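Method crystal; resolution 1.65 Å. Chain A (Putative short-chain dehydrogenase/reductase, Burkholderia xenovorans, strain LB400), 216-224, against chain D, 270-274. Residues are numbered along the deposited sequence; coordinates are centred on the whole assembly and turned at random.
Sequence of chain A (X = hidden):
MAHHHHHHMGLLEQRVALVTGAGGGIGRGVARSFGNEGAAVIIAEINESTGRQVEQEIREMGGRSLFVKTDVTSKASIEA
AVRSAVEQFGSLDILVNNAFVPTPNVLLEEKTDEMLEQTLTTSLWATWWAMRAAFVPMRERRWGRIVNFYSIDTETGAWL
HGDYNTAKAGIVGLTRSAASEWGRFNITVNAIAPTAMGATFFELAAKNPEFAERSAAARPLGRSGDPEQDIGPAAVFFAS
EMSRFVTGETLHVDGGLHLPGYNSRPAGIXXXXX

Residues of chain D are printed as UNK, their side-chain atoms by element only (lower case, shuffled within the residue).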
ATOM      1  N   ALA A 216     -17.652 -12.262  13.144  1.00 25.65           N
ATOM      2  CA  ALA A 216     -17.463 -11.156  14.075  1.00 22.30           C
ATOM      3  C   ALA A 216     -16.109 -11.249  14.770  1.00 23.69           C
ATOM      4  O   ALA A 216     -15.407 -10.243  14.914  1.00 24.70           O
ATOM      5  CB  ALA A 216     -18.599 -11.136  15.100  1.00 22.33           C
ATOM      6  N   ALA A 217     -15.711 -12.457  15.180  1.00 23.02           N
ATOM      7  CA  ALA A 217     -14.459 -12.646  15.905  1.00 21.16           C
ATOM      8  C   ALA A 217     -13.229 -12.487  15.021  1.00 26.37           C
ATOM      9  O   ALA A 217     -12.119 -12.351  15.546  1.00 28.89           O
ATOM     10  CB  ALA A 217     -14.442 -14.023  16.568  1.00 24.66           C
ATOM     11  N   ALA A 218     -13.394 -12.488  13.698  1.00 20.35           N
ATOM     12  CA  ALA A 218     -12.249 -12.404  12.801  1.00 19.23           C
ATOM     13  C   ALA A 218     -11.580 -11.032  12.785  1.00 20.24           C
ATOM     14  O   ALA A 218     -10.520 -10.899  12.168  1.00 22.22           O
ATOM     15  CB  ALA A 218     -12.677 -12.771  11.381  1.00 20.01           C
ATOM     16  N   ARG A 219     -12.150 -10.012  13.419  1.00 18.35           N
ATOM     17  CA  ARG A 219     -11.655  -8.659  13.219  1.00 18.46           C
ATOM     18  C   ARG A 219     -11.428  -7.949  14.546  1.00 15.69           C
ATOM     19  O   ARG A 219     -11.992  -8.341  15.573  1.00 19.80           O
ATOM     20  CB  ARG A 219     -12.633  -7.843  12.357  1.00 20.11           C
ATOM     21  CG  ARG A 219     -13.994  -7.628  12.993  1.00 16.56           C
ATOM     22  CD  ARG A 219     -15.025  -7.384  11.914  1.00 19.83           C
ATOM     23  NE  ARG A 219     -15.330  -8.624  11.204  1.00 22.40           N
ATOM     24  CZ  ARG A 219     -15.511  -8.714   9.890  1.00 21.31           C
ATOM     25  NH1 ARG A 219     -15.394  -7.636   9.129  1.00 17.66           N
ATOM     26  NH2 ARG A 219     -15.797  -9.887   9.341  1.00 22.77           N
ATOM     27  N   PRO A 220     -10.609  -6.884  14.549  1.00 15.81           N
ATOM     28  CA  PRO A 220     -10.265  -6.210  15.815  1.00 15.17           C
ATOM     29  C   PRO A 220     -11.443  -5.705  16.625  1.00 14.96           C
ATOM     30  O   PRO A 220     -11.377  -5.736  17.859  1.00 17.50           O
ATOM     31  CB  PRO A 220      -9.383  -5.044  15.344  1.00 14.01           C
ATOM     32  CG  PRO A 220      -8.665  -5.627  14.141  1.00 14.43           C
ATOM     33  CD  PRO A 220      -9.714  -6.466  13.449  1.00 14.22           C
ATOM     34  N   LEU A 221     -12.499  -5.204  15.987  1.00 15.32           N
ATOM     35  CA  LEU A 221     -13.623  -4.695  16.766  1.00 15.33           C
ATOM     36  C   LEU A 221     -14.592  -5.789  17.185  1.00 20.80           C
ATOM     37  O   LEU A 221     -15.519  -5.508  17.952  1.00 20.51           O
ATOM     38  CB  LEU A 221     -14.352  -3.593  15.983  1.00 15.34           C
ATOM     39  CG  LEU A 221     -13.589  -2.258  16.038  1.00 16.20           C
ATOM     40  CD1 LEU A 221     -14.103  -1.271  15.008  1.00 19.21           C
ATOM     41  CD2 LEU A 221     -13.705  -1.653  17.451  1.00 21.08           C
ATOM     42  N   GLY A 222     -14.389  -7.021  16.724  1.00 19.91           N
ATOM     43  CA  GLY A 222     -15.103  -8.146  17.297  1.00 18.80           C
ATOM     44  C   GLY A 222     -16.594  -8.166  17.051  1.00 20.30           C
ATOM     45  O   GLY A 222     -17.319  -8.854  17.776  1.00 23.31           O
ATOM     46  N   ARG A 223     -17.082  -7.435  16.052  1.00 19.10           N
ATOM     47  CA  ARG A 223     -18.502  -7.465  15.742  1.00 22.23           C
ATOM     48  C   ARG A 223     -18.694  -7.269  14.245  1.00 24.17           C
ATOM     49  O   ARG A 223     -17.815  -6.761  13.549  1.00 22.26           O
ATOM     50  CB  ARG A 223     -19.272  -6.399  16.529  1.00 23.83           C
ATOM     51  CG  ARG A 223     -18.981  -4.999  16.062  1.00 26.85           C
ATOM     52  CD  ARG A 223     -19.667  -3.939  16.926  1.00 25.63           C
ATOM     53  NE  ARG A 223     -19.182  -2.628  16.518  1.00 26.55           N
ATOM     54  CZ  ARG A 223     -19.711  -1.947  15.514  1.00 20.17           C
ATOM     55  NH1 ARG A 223     -20.755  -2.455  14.866  1.00 27.43           N
ATOM     56  NH2 ARG A 223     -19.218  -0.764  15.167  1.00 18.97           N
ATOM     57  N   SER A 224     -19.863  -7.681  13.757  1.00 24.52           N
ATOM     58  CA  SER A 224     -20.207  -7.545  12.347  1.00 23.56           C
ATOM     59  C   SER A 224     -20.793  -6.164  12.064  1.00 24.03           C
ATOM     60  O   SER A 224     -21.368  -5.518  12.947  1.00 27.62           O
ATOM     61  CB  SER A 224     -21.211  -8.625  11.935  1.00 30.16           C
ATOM     62  OG  SER A 224     -20.717  -9.922  12.231  1.00 33.09           O
TER
ATOM     63  N   UNK D 270     -10.852 -12.577  24.763  1.00 27.18           N
ATOM     64  CA  UNK D 270     -12.180 -12.477  24.164  1.00 29.24           C
ATOM     65  C   UNK D 270     -12.177 -11.397  23.083  1.00 31.17           C
ATOM     66  O   UNK D 270     -11.667 -10.296  23.318  1.00 29.64           O
ATOM     67  c   UNK D 270     -14.673 -12.276  24.775  1.00 38.48           C
ATOM     68  n   UNK D 270     -18.045 -12.277  26.652  1.00 43.57           N
ATOM     69  c   UNK D 270     -17.090 -12.317  25.509  1.00 39.58           C
ATOM     70  c   UNK D 270     -13.224 -12.165  25.239  1.00 28.94           C
ATOM     71  c   UNK D 270     -15.641 -12.194  25.961  1.00 38.05           C
ATOM     72  N   UNK D 271     -12.720 -11.673  21.891  1.00 27.95           N
ATOM     73  CA  UNK D 271     -12.642 -10.683  20.799  1.00 28.07           C
ATOM     74  C   UNK D 271     -13.380  -9.384  21.081  1.00 25.19           C
ATOM     75  O   UNK D 271     -12.985  -8.333  20.559  1.00 22.25           O
ATOM     76  c   UNK D 271     -13.273 -11.425  19.610  1.00 30.43           C
ATOM     77  c   UNK D 271     -13.274 -12.960  21.440  1.00 28.23           C
ATOM     78  c   UNK D 271     -13.157 -12.872  19.957  1.00 31.61           C
ATOM     79  N   UNK D 272     -14.449  -9.428  21.872  1.00 25.15           N
ATOM     80  CA  UNK D 272     -15.277  -8.260  22.148  1.00 22.74           C
ATOM     81  C   UNK D 272     -15.520  -8.160  23.646  1.00 25.47           C
ATOM     82  O   UNK D 272     -16.088  -9.079  24.247  1.00 26.94           O
ATOM     83  c   UNK D 272     -16.611  -8.344  21.398  1.00 23.80           C
ATOM     84  n   UNK D 272     -19.820  -6.260  21.227  1.00 28.32           N
ATOM     85  n   UNK D 272     -21.728  -5.015  20.891  1.00 33.21           N
ATOM     86  c   UNK D 272     -17.579  -7.208  21.718  1.00 24.79           C
ATOM     87  c   UNK D 272     -20.910  -5.993  20.515  1.00 29.48           C
ATOM     88  c   UNK D 272     -18.858  -7.310  20.891  1.00 27.95           C
ATOM     89  n   UNK D 272     -21.186  -6.704  19.428  1.00 27.50           N
ATOM     90  N   UNK D 273     -15.105  -7.042  24.245  1.00 24.67           N
ATOM     91  CA  UNK D 273     -15.285  -6.803  25.674  1.00 25.17           C
ATOM     92  C   UNK D 273     -16.099  -5.539  25.941  1.00 27.31           C
ATOM     93  O   UNK D 273     -15.976  -4.927  27.005  1.00 34.61           O
ATOM     94  o   UNK D 273     -14.758  -8.634  28.184  1.00 39.83           O
ATOM     95  c   UNK D 273     -13.182  -8.043  26.481  1.00 30.96           C
ATOM     96  c   UNK D 273     -13.935  -6.726  26.386  1.00 27.74           C
ATOM     97  c   UNK D 273     -13.772  -8.998  27.509  1.00 40.68           C
ATOM     98  o   UNK D 273     -13.242 -10.119  27.648  1.00 43.46           O
ATOM     99  N   UNK D 274     -16.944  -5.149  24.992  1.00 27.99           N
ATOM    100  CA  UNK D 274     -17.825  -3.991  25.160  1.00 27.16           C
ATOM    101  C   UNK D 274     -19.240  -4.331  24.719  1.00 31.96           C
ATOM    102  O   UNK D 274     -19.458  -5.324  24.023  1.00 27.74           O
ATOM    103  OXT UNK D 274     -20.195  -3.618  25.033  1.00 32.90           O
ATOM    104  c   UNK D 274     -17.300  -3.012  22.860  1.00 24.81           C
ATOM    105  c   UNK D 274     -18.365  -2.602  22.065  1.00 25.95           C
ATOM    106  c   UNK D 274     -18.352  -2.802  20.692  1.00 22.72           C
ATOM    107  c   UNK D 274     -17.265  -3.411  20.103  1.00 22.47           C
ATOM    108  c   UNK D 274     -16.217  -3.623  22.234  1.00 22.55           C
ATOM    109  c   UNK D 274     -16.197  -3.822  20.869  1.00 21.57           C
ATOM    110  o   UNK D 274     -17.235  -3.619  18.743  1.00 22.38           O
ATOM    111  c   UNK D 274     -17.308  -2.792  24.360  1.00 25.43           C
TER
HETATM  112  O   HOH W   1     -10.356  -8.565  19.508  1.00 25.01           O
HETATM  113  O   HOH W   2     -20.140  -9.295  18.153  1.00 28.31           O

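Position 270 of chain D carries five side-chain atoms, four carbons in an unbranched row and a nitrogen at the end. The chain is fully extended, with all four chi angles in t. It stays out of reach of the chain A stretch and makes no contact there. A straight four-carbon chain ending in one nitrogen is lysine, so this is Lys D270.

Position 271 has three side-chain carbons and nothing else. They close a ring onto the backbone N, which leaves that nitrogen without a proton to donate. The CA-to-CB bond points toward chain A, and a ring carbon lies 3.8 Å from CB of Ala A217. Three carbons closed onto the backbone make proline, Pro D271. The ring carbon nearest CB of Ala A217 is CG, and this is an apolar contact. The backbone O of Pro D271 faces Gly A222, 3.9 Å from its CA. The O of water 1 lies 2.8 Å from this O and 3.4 Å from O of Pro A220, the second contact weak; the water has more acceptors in reach than protons to give.

Position 272 has seven side-chain atoms: three carbons, a nitrogen, then a carbon bearing two more nitrogens. Its CB lies 3.7 Å from O of Gly A222. A terminal nitrogen comes within 3.5 Å of CB of Arg A223, and CD of Arg A223 sits over one face of the planar end group. This planar fork is a guanidinium, and the residue is Arg D272. The nitrogen near CB of Arg A223 is NH2. Water 2 joins the two chains: its O donates to O of Gly A222 at 2.9 Å and accepts from NH2 of Arg D272 at 3.1 Å. Within chain D, NE of Arg D272 donates to the backbone O of residue 274 at 3.0 Å.

Position 273 has three side-chain carbons, the third carrying two oxygens. Its side chain stays out of reach of the chain A stretch and makes no contact there. That is a carboxylate on a two-carbon arm, so the residue is Glu D273.

Position 274 has one carbon, then a six-carbon ring bearing one oxygen. An OXT atom marks it as the C-terminus. The oxygen borne by the ring lies 2.7 Å from O of Leu A221 and 3.1 Å from CD of Arg A223, both at the ring edge. A phenol ring identifies Tyr D274. Its CA-to-CB bond points sideways, but the end of the side chain comes nearer. OH donates a hydrogen bond to O of Leu A221.

The contact is built around a type I turn from Arg A219 to Gly A222, closed by a hydrogen bond from N of Gly A222 to O of Arg A219 at 3.0 Å. Gly A222 has positive phi, and an ideal CB there would clash with O of Pro D271, at 2.6 Å. The bare glycine therefore lets the C-terminal tail pack close. The tyrosine hydroxyl fixes the tail to the turn, and proline adds an apolar contact. Water 2 links O of Gly A222 to the guanidinium of Arg D272, while water 1 lies between two backbone carbonyls.

Chain D 270-274: KPREY
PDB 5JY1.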